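Local coordinates for Lin2960 protein (PDB 3OOP) that is of unknown function but belongs to the MarR family of winged helix-turn-helix proteins, and so probably binds DNA as a transcription regulator, at residues A[39-44]-A[61-66]; A[52-57]-A[91-96]. One frame throughout, in Å; residues are numbered along the deposited sequence. Where two conformers were deposited one is given.

Both contacts lie in the winged helix-turn-helix region of this MarR-type chain. Contact 1 joins helix 37-49 to the turn between helices 54-61 and 65-77. Contact 2 joins the start of helix 54-61, and the short strand before it, to strand 94-97. Helix 54-61 therefore has contact 2 at its beginning and contact 1 at its end. The contact centres are about 12 Å apart. They meet directly where Val42 CG1 packs 4.0 Å from Ile57 CG2. Along the chain their segments alternate. Contact 1 is about 10 Å and contact 2 about 19 Å from the centre of the chain, measured centre to centre.

Contact 1. Residues A[39-44]-A[61-66]; sequences QWSVLE and TKKDTP
Thr61 sets its methyl group against Ser41 and Val42 of helix 37-49. Thr61 CG2 lies 3.6 Å from the backbone oxygen Ser41 O. It also reaches Val42 CA at 4.2 Å and, more loosely, the branch methyl Val42 CG2 at 4.4 Å. Lys63 adds the second touch with the carbon part of its chain. Lys63 CE rests 3.8 Å from Ser41 CB. Lys63 CD is 4.4 Å from Val42 CG2. The Lys63 chain is straight out to CE and bends only at its last torsion (chi4 -70°), which turns NZ off the line of the chain.

The two hydroxyls are held by their own helices. Thr61 OG1 sits between its backbone N and carbonyl carbon (chi1 60°), bonded to Ile57 O one turn earlier. This leaves CG2 anti to the carbonyl carbon, on the side of helix 37-49. Ser41 OG is likewise bonded to Pro37 O.

The backbone sets the next shell. Thr61 is the last residue of helix 54-61. Lys62 then takes a positive phi (61°) and ends the helical path. Lys63 follows in an extended conformation, and its side chain leaves the backbone toward helix 37-49. Asp64 is the N-cap of helix 65-77. Its side chain caps a backbone N of that helix, and OD1 is hydrogen-bonded to Thr67 OG1. Residues 62-64 thus form the turn of the helix-turn-helix. Beyond the two segments, Val42 packs on Ile71 and Leu75 of helix 65-77, while Lys63 touches Val68.

The contact is small, with 149 Å² buried in all. Carbon does most of the touching: a methyl against a backbone carbonyl oxygen, methylenes and a valine branch. Both hydroxyls bond within their own helices, and van der Waals packing joins the turn to helix 37-49.

Contact 2. Residues A[52-57]-A[91-96]; sequences ISQKEI and RISLLS
The backbone carbonyls of Ile52 and Leu95 are the flat groups that join these segments. Leu95 O takes Ile52 N in its carbonyl plane, at 3.0 Å. Ile52 O takes Leu95 N at 2.8 Å in a nearly straight bond (169° at the hydrogen), with the donor tilted 33° from the carbonyl plane. Leu94 CA adds a CH...O contact to Ile52 O at 3.6 Å. Ile52 and Leu95 form an antiparallel hydrogen-bonded pair, and both side chains lie on the buried face. On the other face, Leu94 CD2 packs 4.0 Å from Ser53 CB.

Ser53 is the N-cap of helix 54-61. Its OG accepts from Glu56 N at 3.1 Å, a capping bond. In the helix, Gln54 crosses Leu95 obliquely, with Gln54 CG 3.9 Å from Leu95 CD1. The Gln54 amide is fixed at both ends, by Asn69 of helix 65-77 and by Arg83.

Strand 94-97 is the middle strand of the sheet. It pairs with 81-84 on one side, and these two correspond to the wing hairpin of the MarR fold. The short strand 52-53 lies on its other side. Leu95 reaches inward to Val72 of helix 65-77 and Ile46 of helix 37-49.

Contact 1. Residues A[39-44]-A[61-66]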
ATOM      1  N   GLN A  39      17.798  12.866 -11.001  1.00 32.72           N
ATOM      2  CA  GLN A  39      18.550  12.837 -12.252  1.00 31.35           C
ATOM      3  C   GLN A  39      18.708  11.396 -12.709  1.00 30.35           C
ATOM      4  O   GLN A  39      18.660  11.110 -13.904  1.00 30.37           O
ATOM      5  CB  GLN A  39      19.914  13.510 -12.077  1.00 31.12           C
ATOM      6  CG  GLN A  39      19.833  15.025 -11.964  1.00 32.76           C
ATOM      7  CD  GLN A  39      21.093  15.638 -11.378  1.00 33.41           C
ATOM      8  OE1 GLN A  39      22.125  14.972 -11.247  1.00 34.08           O
ATOM      9  NE2 GLN A  39      21.014  16.911 -11.018  1.00 34.87           N
ATOM     10  N   TRP A  40      18.902  10.494 -11.755  1.00 29.57           N
ATOM     11  CA  TRP A  40      19.037   9.076 -12.066  1.00 29.41           C
ATOM     12  C   TRP A  40      17.746   8.520 -12.646  1.00 29.27           C
ATOM     13  O   TRP A  40      17.780   7.787 -13.630  1.00 29.13           O
ATOM     14  CB  TRP A  40      19.463   8.296 -10.830  1.00 29.52           C
ATOM     15  CG  TRP A  40      19.388   6.799 -10.965  1.00 30.02           C
ATOM     16  CD1 TRP A  40      18.652   5.956 -10.193  1.00 31.17           C
ATOM     17  CD2 TRP A  40      20.081   5.973 -11.912  1.00 33.04           C
ATOM     18  NE1 TRP A  40      18.845   4.654 -10.584  1.00 31.85           N
ATOM     19  CE2 TRP A  40      19.707   4.633 -11.647  1.00 32.99           C
ATOM     20  CE3 TRP A  40      20.966   6.233 -12.965  1.00 34.10           C
ATOM     21  CZ2 TRP A  40      20.200   3.551 -12.390  1.00 34.68           C
ATOM     22  CZ3 TRP A  40      21.454   5.150 -13.711  1.00 36.14           C
ATOM     23  CH2 TRP A  40      21.065   3.827 -13.414  1.00 35.83           C
ATOM     24  N   SER A  41      16.611   8.890 -12.060  1.00 29.80           N
ATOM     25  CA  SER A  41      15.316   8.435 -12.576  1.00 30.18           C
ATOM     26  C   SER A  41      15.182   8.753 -14.056  1.00 29.44           C
ATOM     27  O   SER A  41      14.781   7.895 -14.854  1.00 29.76           O
ATOM     28  CB  SER A  41      14.157   9.072 -11.811  1.00 30.84           C
ATOM     29  OG  SER A  41      14.190   8.656 -10.459  1.00 36.07           O
ATOM     30  N   VAL A  42      15.523   9.984 -14.419  1.00 28.43           N
ATOM     31  CA  VAL A  42      15.407  10.424 -15.803  1.00 28.05           C
ATOM     32  C   VAL A  42      16.451   9.729 -16.687  1.00 27.99           C
ATOM     33  O   VAL A  42      16.111   9.211 -17.748  1.00 27.55           O
ATOM     34  CB  VAL A  42      15.442  11.965 -15.928  1.00 28.11           C
ATOM     35  CG1 VAL A  42      15.497  12.378 -17.382  1.00 28.12           C
ATOM     36  CG2 VAL A  42      14.198  12.567 -15.270  1.00 28.77           C
ATOM     37  N   LEU A  43      17.705   9.699 -16.237  1.00 28.05           N
ATOM     38  CA  LEU A  43      18.784   9.022 -16.972  1.00 29.05           C
ATOM     39  C   LEU A  43      18.478   7.559 -17.266  1.00 28.97           C
ATOM     40  O   LEU A  43      18.647   7.108 -18.405  1.00 29.06           O
ATOM     41  CB  LEU A  43      20.096   9.084 -16.189  1.00 29.66           C
ATOM     42  CG  LEU A  43      21.179  10.095 -16.498  1.00 32.09           C
ATOM     43  CD1 LEU A  43      22.388   9.774 -15.618  1.00 33.90           C
ATOM     44  CD2 LEU A  43      21.581  10.104 -17.986  1.00 32.29           C
ATOM     45  N   GLU A  44      18.062   6.829 -16.225  1.00 29.10           N
ATOM     46  CA  GLU A  44      17.669   5.418 -16.330  0.50 29.36           C
ATOM     47  C   GLU A  44      16.562   5.233 -17.370  1.00 28.98           C
ATOM     48  O   GLU A  44      16.593   4.292 -18.173  1.00 28.69           O
ATOM     49  CB  GLU A  44      17.215   4.908 -14.947  0.50 29.67           C
ATOM     50  CG  GLU A  44      16.297   3.685 -14.953  0.50 31.73           C
ATOM     51  CD  GLU A  44      15.419   3.611 -13.713  0.50 34.20           C
ATOM     52  OE1 GLU A  44      14.179   3.557 -13.859  0.50 36.14           O
ATOM     53  OE2 GLU A  44      15.957   3.620 -12.589  0.50 35.99           O
ATOM     54  N   THR A  61       8.654   8.241 -15.864  1.00 39.17           N
ATOM     55  CA  THR A  61       9.140   8.530 -14.524  1.00 39.28           C
ATOM     56  C   THR A  61       8.017   9.000 -13.607  1.00 40.54           C
ATOM     57  O   THR A  61       8.189   9.045 -12.386  1.00 40.75           O
ATOM     58  CB  THR A  61      10.232   9.619 -14.535  1.00 38.82           C
ATOM     59  OG1 THR A  61       9.689  10.826 -15.079  1.00 37.82           O
ATOM     60  CG2 THR A  61      11.425   9.192 -15.375  1.00 38.54           C
ATOM     61  N   LYS A  62       6.874   9.346 -14.206  1.00 41.87           N
ATOM     62  CA  LYS A  62       5.741   9.941 -13.478  1.00 43.42           C
ATOM     63  C   LYS A  62       6.118  11.275 -12.825  1.00 44.09           C
ATOM     64  O   LYS A  62       5.813  11.526 -11.656  1.00 44.81           O
ATOM     65  CB  LYS A  62       5.155   8.946 -12.469  1.00 43.78           C
ATOM     66  CG  LYS A  62       4.332   7.858 -13.129  1.00 45.50           C
ATOM     67  CD  LYS A  62       4.070   6.685 -12.202  1.00 48.93           C
ATOM     68  CE  LYS A  62       5.068   5.561 -12.440  1.00 50.27           C
ATOM     69  NZ  LYS A  62       4.676   4.315 -11.713  1.00 51.60           N
ATOM     70  N   LYS A  63       6.790  12.120 -13.601  1.00 44.25           N
ATOM     71  CA  LYS A  63       7.099  13.487 -13.199  1.00 44.84           C
ATOM     72  C   LYS A  63       6.383  14.421 -14.163  1.00 45.65           C
ATOM     73  O   LYS A  63       6.056  14.022 -15.280  1.00 45.44           O
ATOM     74  CB  LYS A  63       8.614  13.727 -13.236  1.00 44.66           C
ATOM     75  CG  LYS A  63       9.420  12.804 -12.320  1.00 43.86           C
ATOM     76  CD  LYS A  63      10.921  13.072 -12.426  1.00 44.13           C
ATOM     77  CE  LYS A  63      11.738  12.021 -11.671  1.00 43.50           C
ATOM     78  NZ  LYS A  63      11.615  12.106 -10.186  1.00 43.95           N
ATOM     79  N   ASP A  64       6.124  15.659 -13.749  1.00 46.53           N
ATOM     80  CA  ASP A  64       5.425  16.581 -14.642  1.00 47.63           C
ATOM     81  C   ASP A  64       6.356  17.228 -15.669  1.00 47.62           C
ATOM     82  O   ASP A  64       7.587  17.178 -15.529  1.00 47.48           O
ATOM     83  CB  ASP A  64       4.594  17.617 -13.864  1.00 48.59           C
ATOM     84  CG  ASP A  64       5.428  18.491 -12.942  1.00 50.26           C
ATOM     85  OD1 ASP A  64       6.606  18.757 -13.248  1.00 51.63           O
ATOM     86  OD2 ASP A  64       4.882  18.944 -11.910  1.00 52.52           O
ATOM     87  N   THR A  65       5.756  17.816 -16.702  1.00 47.75           N
ATOM     88  CA  THR A  65       6.474  18.507 -17.774  1.00 48.01           C
ATOM     89  C   THR A  65       7.570  19.460 -17.258  1.00 47.67           C
ATOM     90  O   THR A  65       8.723  19.325 -17.666  1.00 47.32           O
ATOM     91  CB  THR A  65       5.501  19.251 -18.734  1.00 48.49           C
ATOM     92  OG1 THR A  65       4.424  18.376 -19.104  1.00 49.63           O
ATOM     93  CG2 THR A  65       6.220  19.729 -19.993  1.00 49.43           C
ATOM     94  N   PRO A  66       7.219  20.418 -16.363  1.00 47.59           N
ATOM     95  CA  PRO A  66       8.232  21.349 -15.836  1.00 46.99           C
ATOM     96  C   PRO A  66       9.409  20.661 -15.123  1.00 45.99           C
ATOM     97  O   PRO A  66      10.554  21.090 -15.287  1.00 45.64           O
ATOM     98  CB  PRO A  66       7.441  22.199 -14.831  1.00 47.63           C
ATOM     99  CG  PRO A  66       6.021  22.102 -15.285  1.00 48.17           C
ATOM    100  CD  PRO A  66       5.872  20.727 -15.830  1.00 47.93           C
TER

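Contact 2. Residues A[52-57]-A[91-96]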
ATOM      1  N   ILE A  52      14.158   8.801 -26.927  1.00 32.58           N
ATOM      2  CA  ILE A  52      12.831   8.914 -26.329  1.00 33.77           C
ATOM      3  C   ILE A  52      12.419  10.378 -26.199  1.00 34.48           C
ATOM      4  O   ILE A  52      13.251  11.239 -25.918  1.00 34.56           O
ATOM      5  CB  ILE A  52      12.750   8.198 -24.946  1.00 33.03           C
ATOM      6  CG1 ILE A  52      11.332   8.311 -24.377  1.00 33.97           C
ATOM      7  CG2 ILE A  52      13.829   8.741 -23.973  1.00 32.33           C
ATOM      8  CD1 ILE A  52      11.071   7.518 -23.116  1.00 36.13           C
ATOM      9  N   SER A  53      11.136  10.657 -26.397  1.00 36.28           N
ATOM     10  CA  SER A  53      10.662  12.039 -26.297  1.00 37.35           C
ATOM     11  C   SER A  53      10.561  12.503 -24.838  1.00 38.07           C
ATOM     12  O   SER A  53      10.373  11.696 -23.922  1.00 37.56           O
ATOM     13  CB  SER A  53       9.314  12.211 -27.019  1.00 37.71           C
ATOM     14  OG  SER A  53       8.271  11.585 -26.301  1.00 37.89           O
ATOM     15  N   GLN A  54      10.674  13.816 -24.633  1.00 39.86           N
ATOM     16  CA  GLN A  54      10.546  14.407 -23.308  1.00 41.15           C
ATOM     17  C   GLN A  54       9.155  14.152 -22.731  1.00 41.83           C
ATOM     18  O   GLN A  54       9.007  13.927 -21.529  1.00 42.13           O
ATOM     19  CB  GLN A  54      10.867  15.904 -23.360  1.00 42.11           C
ATOM     20  CG  GLN A  54      11.889  16.345 -22.336  1.00 43.09           C
ATOM     21  CD  GLN A  54      12.561  17.659 -22.695  1.00 44.91           C
ATOM     22  OE1 GLN A  54      13.261  17.769 -23.707  1.00 45.95           O
ATOM     23  NE2 GLN A  54      12.364  18.660 -21.856  1.00 46.18           N
ATOM     24  N   LYS A  55       8.139  14.153 -23.598  1.00 42.50           N
ATOM     25  CA  LYS A  55       6.794  13.748 -23.206  1.00 42.92           C
ATOM     26  C   LYS A  55       6.767  12.329 -22.613  1.00 42.16           C
ATOM     27  O   LYS A  55       6.210  12.116 -21.537  1.00 41.58           O
ATOM     28  CB  LYS A  55       5.826  13.859 -24.390  1.00 43.81           C
ATOM     29  CG  LYS A  55       4.430  13.358 -24.071  1.00 46.18           C
ATOM     30  CD  LYS A  55       3.669  12.970 -25.324  1.00 49.32           C
ATOM     31  CE  LYS A  55       2.660  11.868 -25.013  1.00 51.16           C
ATOM     32  NZ  LYS A  55       1.428  12.347 -24.311  1.00 52.65           N
ATOM     33  N   GLU A  56       7.376  11.364 -23.311  1.00 41.58           N
ATOM     34  CA  GLU A  56       7.373   9.975 -22.851  1.00 41.27           C
ATOM     35  C   GLU A  56       8.208   9.727 -21.591  1.00 40.10           C
ATOM     36  O   GLU A  56       7.907   8.812 -20.831  1.00 39.83           O
ATOM     37  CB  GLU A  56       7.788   9.015 -23.974  1.00 41.71           C
ATOM     38  CG  GLU A  56       6.735   8.828 -25.084  1.00 45.26           C
ATOM     39  CD  GLU A  56       5.452   8.149 -24.612  1.00 48.65           C
ATOM     40  OE1 GLU A  56       5.507   7.327 -23.665  1.00 50.40           O
ATOM     41  OE2 GLU A  56       4.377   8.429 -25.200  1.00 51.17           O
ATOM     42  N   ILE A  57       9.250  10.528 -21.368  1.00 39.31           N
ATOM     43  CA  ILE A  57      10.025  10.400 -20.128  1.00 38.82           C
ATOM     44  C   ILE A  57       9.207  10.786 -18.898  1.00 38.59           C
ATOM     45  O   ILE A  57       9.309  10.137 -17.853  1.00 37.72           O
ATOM     46  CB  ILE A  57      11.376  11.170 -20.171  1.00 38.94           C
ATOM     47  CG1 ILE A  57      12.418  10.333 -20.896  1.00 39.60           C
ATOM     48  CG2 ILE A  57      11.908  11.448 -18.758  1.00 39.96           C
ATOM     49  CD1 ILE A  57      12.769   9.008 -20.172  1.00 39.83           C
ATOM     50  N   ARG A  91       9.136  16.767 -36.548  1.00 60.16           N
ATOM     51  CA  ARG A  91       9.897  17.821 -35.870  1.00 59.71           C
ATOM     52  C   ARG A  91       9.499  18.045 -34.397  1.00 58.89           C
ATOM     53  O   ARG A  91       8.963  19.103 -34.029  1.00 59.08           O
ATOM     54  CB  ARG A  91       9.896  19.124 -36.683  1.00 60.45           C
ATOM     55  CG  ARG A  91      10.241  18.927 -38.161  1.00 62.12           C
ATOM     56  CD  ARG A  91      11.410  19.787 -38.614  1.00 64.49           C
ATOM     57  NE  ARG A  91      11.540  19.785 -40.074  1.00 66.81           N
ATOM     58  CZ  ARG A  91      12.669  20.026 -40.739  1.00 67.93           C
ATOM     59  NH1 ARG A  91      13.798  20.281 -40.085  1.00 68.19           N
ATOM     60  NH2 ARG A  91      12.672  20.002 -42.067  1.00 68.57           N
ATOM     61  N   ILE A  92       9.758  17.009 -33.588  1.00 57.71           N
ATOM     62  CA  ILE A  92       9.782  17.062 -32.106  1.00 56.25           C
ATOM     63  C   ILE A  92      11.169  16.618 -31.598  1.00 54.37           C
ATOM     64  O   ILE A  92      12.017  16.206 -32.401  1.00 54.53           O
ATOM     65  CB  ILE A  92       8.694  16.170 -31.462  1.00 56.35           C
ATOM     66  CG1 ILE A  92       8.809  14.723 -31.960  1.00 56.74           C
ATOM     67  CG2 ILE A  92       7.301  16.750 -31.727  1.00 57.26           C
ATOM     68  CD1 ILE A  92       8.408  13.678 -30.930  1.00 57.28           C
ATOM     69  N   SER A  93      11.392  16.679 -30.280  1.00 52.18           N
ATOM     70  CA  SER A  93      12.740  16.473 -29.707  1.00 49.69           C
ATOM     71  C   SER A  93      12.975  15.155 -28.933  1.00 47.19           C
ATOM     72  O   SER A  93      12.309  14.865 -27.935  1.00 46.58           O
ATOM     73  CB  SER A  93      13.165  17.676 -28.851  1.00 49.99           C
ATOM     74  OG  SER A  93      12.430  17.731 -27.635  1.00 51.39           O
ATOM     75  N   LEU A  94      13.965  14.390 -29.389  1.00 44.46           N
ATOM     76  CA  LEU A  94      14.277  13.092 -28.795  1.00 41.59           C
ATOM     77  C   LEU A  94      15.575  13.137 -27.985  1.00 39.33           C
ATOM     78  O   LEU A  94      16.552  13.775 -28.384  1.00 38.95           O
ATOM     79  CB  LEU A  94      14.353  12.012 -29.880  1.00 41.97           C
ATOM     80  CG  LEU A  94      13.108  11.840 -30.766  1.00 43.09           C
ATOM     81  CD1 LEU A  94      13.392  10.876 -31.893  1.00 45.14           C
ATOM     82  CD2 LEU A  94      11.895  11.387 -29.960  1.00 43.32           C
ATOM     83  N   LEU A  95      15.570  12.441 -26.853  1.00 36.53           N
ATOM     84  CA  LEU A  95      16.726  12.400 -25.966  1.00 34.22           C
ATOM     85  C   LEU A  95      17.402  11.042 -26.051  1.00 32.91           C
ATOM     86  O   LEU A  95      16.728  10.012 -26.113  1.00 32.03           O
ATOM     87  CB  LEU A  95      16.289  12.624 -24.518  1.00 34.18           C
ATOM     88  CG  LEU A  95      15.340  13.792 -24.255  1.00 35.26           C
ATOM     89  CD1 LEU A  95      14.691  13.638 -22.888  1.00 35.91           C
ATOM     90  CD2 LEU A  95      16.096  15.089 -24.382  1.00 36.64           C
ATOM     91  N   SER A  96      18.733  11.062 -26.044  1.00 31.48           N
ATOM     92  CA  SER A  96      19.544   9.845 -26.058  0.50 31.25           C
ATOM     93  C   SER A  96      20.798  10.094 -25.234  1.00 30.42           C
ATOM     94  O   SER A  96      21.116  11.231 -24.931  1.00 30.84           O
ATOM     95  CB  SER A  96      19.938   9.472 -27.486  0.50 31.43           C
ATOM     96  OG  SER A  96      18.810   9.421 -28.344  0.50 33.28           O
TER